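Local coordinates for uncharacterized protein (Borrelia turicatae, PDB 5VJ4) that is of unknown function but is a putative surface protein that probably binds lipids and is differentially regulated in the tick-mammal transmission cycle, at residues H292-N297 with I354-A359. Residues are numbered along the deposited sequence; the frame is centred on the assembly and turned at random.
Sequences HDEALN and ILKFDA
Ala295 packs against Leu355 and Lys356 where helix 263-301 runs beside helix 345-365; the axes of the two short segments approach to 8.4 Å, inclined by 15° in the same sense. Alanine's small methyl is consistent with this spacing: CA of Ala295 and CA of Lys356 lie 4.3 Å apart, and CB of Ala295 stands 3.9 Å from CD2 of Leu355. Chi1 (-172°) sets CG of Leu355 anti to the backbone N, and chi2 (77°) turns its CD2 branch to the alanine. Ala295 and Leu355 are buried, and Ile299 and Arg314 touch the leucine, so this side is the enclosed one, tight by burial and close backbones rather than one short contact. On the more exposed side Lys356 reaches across with its aliphatic chain, CD lying 3.6 Å from CB of Glu294. Bends at chi3 and chi4 carry the amine away, leaving NZ 6.3 Å from OE1 of Glu294, so any attraction is long-range. Behind the interface, His292 ND1 donates to OD1 of Asp293 in the imidazole plane. With helix 308-334 contacting His292, Leu296 and Leu355, the pair belongs to a three-helix bundle in an all-helical fold, near-parallel here and brought close at an alanine.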
loop_
_atom_site.group_PDB
_atom_site.type_symbol
_atom_site.label_atom_id
_atom_site.label_comp_id
_atom_site.label_asym_id
_atom_site.label_seq_id
_atom_site.Cartn_x
_atom_site.Cartn_y
_atom_site.Cartn_z
ATOM N N HIS A 292 -7.798 -22.005 -10.153
ATOM C CA HIS A 292 -7.134 -22.563 -11.322
ATOM C C HIS A 292 -7.148 -24.093 -11.236
ATOM O O HIS A 292 -7.425 -24.778 -12.209
ATOM C CB HIS A 292 -5.718 -22.020 -11.384
ATOM C CG HIS A 292 -4.800 -22.802 -12.263
ATOM N ND1 HIS A 292 -4.123 -23.933 -11.834
ATOM C CD2 HIS A 292 -4.411 -22.589 -13.545
ATOM C CE1 HIS A 292 -3.387 -24.400 -12.828
ATOM N NE2 HIS A 292 -3.536 -23.598 -13.873
ATOM N N ASP A 293 -6.871 -24.626 -10.060
ATOM C CA ASP A 293 -6.898 -26.073 -9.898
ATOM C C ASP A 293 -8.253 -26.651 -10.125
ATOM O O ASP A 293 -8.363 -27.687 -10.747
ATOM C CB ASP A 293 -6.352 -26.478 -8.545
ATOM C CG ASP A 293 -4.909 -26.040 -8.375
ATOM O OD1 ASP A 293 -4.398 -25.288 -9.253
ATOM O OD2 ASP A 293 -4.287 -26.442 -7.374
ATOM N N GLU A 294 -9.295 -25.979 -9.641
ATOM C CA GLU A 294 -10.661 -26.419 -9.916
ATOM C C GLU A 294 -10.897 -26.494 -11.409
ATOM O O GLU A 294 -11.457 -27.479 -11.895
ATOM C CB GLU A 294 -11.693 -25.491 -9.277
ATOM C CG GLU A 294 -11.661 -25.396 -7.763
ATOM C CD GLU A 294 -11.905 -26.714 -7.055
ATOM O OE1 GLU A 294 -12.485 -27.640 -7.667
ATOM O OE2 GLU A 294 -11.527 -26.813 -5.864
ATOM N N ALA A 295 -10.433 -25.467 -12.126
ATOM C CA ALA A 295 -10.588 -25.397 -13.577
ATOM C C ALA A 295 -9.762 -26.467 -14.258
ATOM O O ALA A 295 -10.137 -26.958 -15.316
ATOM C CB ALA A 295 -10.256 -24.000 -14.113
ATOM N N LEU A 296 -8.647 -26.841 -13.638
ATOM C CA LEU A 296 -7.830 -27.941 -14.132
ATOM C C LEU A 296 -8.604 -29.255 -14.110
ATOM O O LEU A 296 -8.690 -29.941 -15.137
ATOM C CB LEU A 296 -6.564 -28.074 -13.293
ATOM C CG LEU A 296 -5.490 -29.039 -13.739
ATOM C CD1 LEU A 296 -4.646 -28.178 -14.651
ATOM C CD2 LEU A 296 -4.695 -29.545 -12.547
ATOM N N ASN A 297 -9.182 -29.589 -12.953
ATOM C CA ASN A 297 -9.971 -30.815 -12.800
ATOM C C ASN A 297 -11.150 -30.851 -13.739
ATOM O O ASN A 297 -11.352 -31.835 -14.451
ATOM C CB ASN A 297 -10.406 -31.009 -11.360
ATOM C CG ASN A 297 -9.247 -31.394 -10.475
ATOM O OD1 ASN A 297 -9.201 -32.510 -9.955
ATOM N ND2 ASN A 297 -8.278 -30.489 -10.329
ATOM N N ILE A 354 -15.209 -18.751 -14.273
ATOM C CA ILE A 354 -15.903 -18.841 -15.548
ATOM C C ILE A 354 -15.399 -20.045 -16.325
ATOM O O ILE A 354 -16.193 -20.885 -16.740
ATOM C CB ILE A 354 -15.740 -17.544 -16.349
ATOM C CG1 ILE A 354 -16.628 -16.451 -15.737
ATOM C CG2 ILE A 354 -16.022 -17.763 -17.827
ATOM C CD1 ILE A 354 -16.098 -15.038 -15.944
ATOM N N LEU A 355 -14.080 -20.146 -16.464
ATOM C CA LEU A 355 -13.494 -21.263 -17.165
ATOM C C LEU A 355 -13.922 -22.614 -16.578
ATOM O O LEU A 355 -14.164 -23.550 -17.316
ATOM C CB LEU A 355 -11.981 -21.154 -17.187
ATOM C CG LEU A 355 -11.339 -22.211 -18.092
ATOM C CD1 LEU A 355 -11.481 -21.846 -19.565
ATOM C CD2 LEU A 355 -9.892 -22.471 -17.712
ATOM N N LYS A 356 -14.021 -22.715 -15.262
ATOM C CA LYS A 356 -14.480 -23.964 -14.666
ATOM C C LYS A 356 -15.909 -24.269 -15.084
ATOM O O LYS A 356 -16.213 -25.405 -15.451
ATOM C CB LYS A 356 -14.357 -23.962 -13.132
ATOM C CG LYS A 356 -15.073 -25.155 -12.511
ATOM C CD LYS A 356 -14.814 -25.445 -11.045
ATOM C CE LYS A 356 -15.111 -24.294 -10.095
ATOM N NZ LYS A 356 -16.319 -23.507 -10.446
ATOM N N PHE A 357 -16.774 -23.256 -15.014
ATOM C CA PHE A 357 -18.184 -23.415 -15.351
ATOM C C PHE A 357 -18.363 -23.829 -16.801
ATOM O O PHE A 357 -19.110 -24.756 -17.093
ATOM C CB PHE A 357 -18.971 -22.146 -15.017
ATOM C CG PHE A 357 -19.199 -21.952 -13.544
ATOM C CD1 PHE A 357 -19.311 -23.046 -12.685
ATOM C CD2 PHE A 357 -19.322 -20.670 -13.012
ATOM C CE1 PHE A 357 -19.525 -22.875 -11.315
ATOM C CE2 PHE A 357 -19.534 -20.481 -11.640
ATOM C CZ PHE A 357 -19.636 -21.588 -10.793
ATOM N N ASP A 358 -17.633 -23.173 -17.695
ATOM C CA ASP A 358 -17.660 -23.537 -19.095
ATOM C C ASP A 358 -17.203 -24.958 -19.268
ATOM O O ASP A 358 -17.798 -25.697 -20.030
ATOM C CB ASP A 358 -16.827 -22.573 -19.928
ATOM C CG ASP A 358 -17.485 -21.202 -20.034
ATOM O OD1 ASP A 358 -18.595 -21.018 -19.445
ATOM O OD2 ASP A 358 -16.905 -20.313 -20.703
ATOM N N ALA A 359 -16.176 -25.355 -18.532
ATOM C CA ALA A 359 -15.685 -26.724 -18.604
ATOM C C ALA A 359 -16.785 -27.727 -18.240
ATOM O O ALA A 359 -16.983 -28.720 -18.924
ATOM C CB ALA A 359 -14.439 -26.915 -17.720
#